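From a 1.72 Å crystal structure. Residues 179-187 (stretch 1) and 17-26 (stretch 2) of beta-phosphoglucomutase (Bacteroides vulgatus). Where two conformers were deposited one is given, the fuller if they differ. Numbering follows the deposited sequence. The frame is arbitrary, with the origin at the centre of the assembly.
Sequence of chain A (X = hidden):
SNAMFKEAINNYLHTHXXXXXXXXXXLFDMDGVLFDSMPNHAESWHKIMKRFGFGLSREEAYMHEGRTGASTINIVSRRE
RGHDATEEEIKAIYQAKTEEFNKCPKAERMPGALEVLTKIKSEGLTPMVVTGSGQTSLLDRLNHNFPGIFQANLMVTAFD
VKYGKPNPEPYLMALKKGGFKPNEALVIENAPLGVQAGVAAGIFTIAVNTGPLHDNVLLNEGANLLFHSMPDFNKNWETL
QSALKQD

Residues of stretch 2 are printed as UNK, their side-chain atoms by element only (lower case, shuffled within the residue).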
# COMPACT_ATOMS: atom_id res chain seq x y z
N GLY A 179 12.56 1.81 -13.53
CA GLY A 179 13.64 2.70 -13.99
C GLY A 179 13.37 4.16 -13.63
O GLY A 179 13.76 5.08 -14.40
N PHE A 180 12.70 4.39 -12.49
CA PHE A 180 12.34 5.74 -12.03
C PHE A 180 13.18 6.27 -10.86
O PHE A 180 13.60 5.51 -9.98
CB PHE A 180 10.85 5.77 -11.66
CG PHE A 180 9.97 5.28 -12.75
CD1 PHE A 180 9.91 5.99 -13.97
CD2 PHE A 180 9.18 4.13 -12.58
CE1 PHE A 180 9.10 5.53 -15.01
CE2 PHE A 180 8.36 3.67 -13.61
CZ PHE A 180 8.30 4.37 -14.85
N LYS A 181 13.37 7.58 -10.84
CA LYS A 181 13.96 8.29 -9.69
C LYS A 181 12.88 8.58 -8.65
O LYS A 181 11.69 8.58 -8.99
CB LYS A 181 14.61 9.60 -10.17
CG LYS A 181 15.68 9.37 -11.29
CD LYS A 181 16.58 10.56 -11.48
CE LYS A 181 15.86 11.75 -12.09
NZ LYS A 181 16.79 12.97 -12.20
N PRO A 182 13.27 8.79 -7.37
CA PRO A 182 12.22 9.02 -6.37
C PRO A 182 11.33 10.23 -6.65
O PRO A 182 10.14 10.20 -6.33
CB PRO A 182 13.00 9.19 -5.06
CG PRO A 182 14.32 8.42 -5.33
CD PRO A 182 14.62 8.79 -6.75
N ASN A 183 11.89 11.26 -7.28
CA ASN A 183 11.11 12.46 -7.64
C ASN A 183 10.32 12.33 -8.97
O ASN A 183 9.82 13.32 -9.50
CB ASN A 183 12.01 13.70 -7.70
CG ASN A 183 12.97 13.64 -8.86
OD1 ASN A 183 13.64 12.62 -9.08
ND2 ASN A 183 13.07 14.76 -9.61
N GLU A 184 10.23 11.11 -9.50
CA GLU A 184 9.44 10.82 -10.71
C GLU A 184 8.21 9.98 -10.40
O GLU A 184 7.52 9.50 -11.30
CB GLU A 184 10.31 10.10 -11.77
CG GLU A 184 11.44 10.98 -12.33
CD GLU A 184 12.42 10.22 -13.24
OE1 GLU A 184 12.50 8.97 -13.17
OE2 GLU A 184 13.13 10.91 -14.00
N ALA A 185 7.99 9.71 -9.11
CA ALA A 185 6.90 8.83 -8.69
C ALA A 185 6.05 9.41 -7.54
O ALA A 185 6.46 10.36 -6.85
CB ALA A 185 7.45 7.44 -8.31
N LEU A 186 4.83 8.85 -7.41
CA LEU A 186 3.97 9.06 -6.24
C LEU A 186 3.70 7.67 -5.62
O LEU A 186 3.59 6.69 -6.33
CB LEU A 186 2.61 9.64 -6.66
CG LEU A 186 2.37 11.12 -6.96
CD1 LEU A 186 3.43 11.70 -7.82
CD2 LEU A 186 0.97 11.32 -7.56
N VAL A 187 3.57 7.61 -4.30
CA VAL A 187 3.11 6.40 -3.63
C VAL A 187 1.68 6.67 -3.17
O VAL A 187 1.40 7.71 -2.59
CB VAL A 187 4.01 6.04 -2.42
CG1 VAL A 187 3.32 4.98 -1.51
CG2 VAL A 187 5.40 5.56 -2.89
N UNK A 17 15.89 18.10 -1.61
CA UNK A 17 16.83 18.75 -2.51
C UNK A 17 16.55 18.51 -3.98
O UNK A 17 17.47 18.43 -4.78
N UNK A 18 15.27 18.43 -4.33
CA UNK A 18 14.87 18.38 -5.73
C UNK A 18 14.35 19.72 -6.22
O UNK A 18 13.85 20.52 -5.43
c UNK A 18 13.70 13.89 -4.29
c UNK A 18 15.28 15.30 -6.10
c UNK A 18 13.77 17.32 -5.96
c UNK A 18 15.64 14.00 -5.73
o UNK A 18 15.15 12.02 -4.49
c UNK A 18 14.14 15.91 -5.56
c UNK A 18 13.35 15.18 -4.66
c UNK A 18 14.83 13.31 -4.83
N UNK A 19 14.49 19.94 -7.53
CA UNK A 19 13.94 21.14 -8.15
C UNK A 19 12.46 20.95 -8.44
O UNK A 19 11.71 21.92 -8.37
c UNK A 19 16.09 23.36 -8.41
o UNK A 19 16.91 23.44 -7.47
c UNK A 19 16.08 22.08 -9.23
o UNK A 19 15.28 24.27 -8.71
c UNK A 19 14.67 21.51 -9.44
N UNK A 20 12.06 19.72 -8.75
CA UNK A 20 10.68 19.47 -9.11
C UNK A 20 10.38 17.98 -8.99
O UNK A 20 11.28 17.15 -8.86
c UNK A 20 10.43 19.86 -10.57
o UNK A 20 11.16 18.97 -11.40
N UNK A 21 9.09 17.66 -9.04
CA UNK A 21 8.67 16.29 -9.29
C UNK A 21 8.37 16.22 -10.78
O UNK A 21 7.58 17.00 -11.29
c UNK A 21 7.41 15.88 -8.43
c UNK A 21 6.70 15.59 -5.96
c UNK A 21 7.83 15.60 -6.96
c UNK A 21 6.67 14.63 -9.04
N UNK A 22 9.03 15.29 -11.45
CA UNK A 22 8.85 15.09 -12.89
C UNK A 22 8.09 13.76 -13.07
O UNK A 22 8.66 12.69 -13.20
o UNK A 22 11.24 14.47 -15.62
c UNK A 22 10.18 14.84 -15.05
o UNK A 22 9.11 15.01 -15.67
c UNK A 22 10.23 15.09 -13.56
N UNK A 23 6.77 13.87 -12.99
CA UNK A 23 5.95 12.70 -12.78
C UNK A 23 5.97 11.71 -13.95
O UNK A 23 5.64 12.09 -15.10
c UNK A 23 3.59 11.96 -12.08
c UNK A 23 2.17 12.47 -11.81
c UNK A 23 4.07 11.25 -10.84
c UNK A 23 4.52 13.12 -12.47
N UNK A 24 6.37 10.46 -13.67
CA UNK A 24 6.39 9.41 -14.68
C UNK A 24 5.62 8.17 -14.24
O UNK A 24 5.21 7.37 -15.07
n UNK A 24 10.43 11.78 -17.62
c UNK A 24 10.84 11.03 -16.40
c UNK A 24 9.96 9.80 -16.09
c UNK A 24 8.65 10.23 -15.48
c UNK A 24 7.83 9.03 -15.04
N UNK A 25 5.50 7.99 -12.93
CA UNK A 25 4.97 6.73 -12.41
C UNK A 25 4.11 6.98 -11.18
O UNK A 25 4.35 7.90 -10.39
c UNK A 25 6.17 5.78 -12.02
N UNK A 26 3.13 6.10 -10.98
CA UNK A 26 2.27 6.15 -9.78
C UNK A 26 2.22 4.73 -9.22
O UNK A 26 1.75 3.80 -9.89
c UNK A 26 0.88 8.06 -10.81
c UNK A 26 0.06 6.91 -8.69
c UNK A 26 0.83 6.72 -10.05
O HOH W 1 13.26 13.56 -14.28

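Position 17 has no side-chain atoms. It follows a helix and has positive phi (75°), which favours glycine. It is G17 and touches nothing on stretch 1.

Position 18 has one carbon, then a ring of six carbons bearing one oxygen: tyrosine, Y18. N183 CB lies over one face of the ring, 3.6 Å from its centroid, a CH-pi contact.

Position 19 has three carbons, the third carrying two oxygens: a glutamate, E19. Its end leads away, and it makes no contact with stretch 1.

Position 20 has one carbon and one oxygen, so it is serine, S20. Its backbone does the work: N183 ND2 donates to S20 O at 3.1 Å.

Position 21 has four carbons, forked at the first, with one arm two carbons long: isoleucine, I21. Its CA sits 3.2 Å from N183 O, a CA-H...O contact.

Position 22 has two carbons, the second carrying two oxygens: aspartate, D22. D22 N donates to N183 O at 2.9 Å. D22 OD2 and E184 OE2 are like charges 4.3 Å apart. Water 1 donates to D22 OD2 at 2.6 Å and E184 OE2 at 2.7 Å.

Position 23 has four carbons, forked at the second: leucine, L23. Its CA-to-CB bond points away, but the end comes back, with L23 CD1 3.1 Å from L186 CD1, a tight apolar contact.

Position 24 has four carbons in a row ending in nitrogen: lysine, K24. K24 N donates to E184 O at 2.8 Å. K24 NZ forms a salt bridge with D22 OD2 at 3.4 Å, weak as a hydrogen bond.

Position 25 has one carbon, so it is alanine, A25. Its CB lies over one face of the F180 ring, 3.6 Å from the centroid. A25 N donates to E184 O at 3.0 Å, and L186 N donates to A25 O at 3.2 Å.

Position 26 has three carbons, one carrying the other two: valine, V26. V26 CG1 is 4.3 Å from L186 CB.

The contact is a short parallel strand pairing with a loop leading into it. A185 pairs with A25 and L186 with V26. The alanines share one sheet face; L186 and V26 share the other. Before the strands, N183 O and E184 O accept backbone hydrogen bonds, E184 O from two successive amides. F180 packs on A25, N183 CB lies on the Y18 ring, and L186 meets L23 and V26. The two stretches bury 711 Å².

Stretch 2 (17-26) GYESIDLKAV
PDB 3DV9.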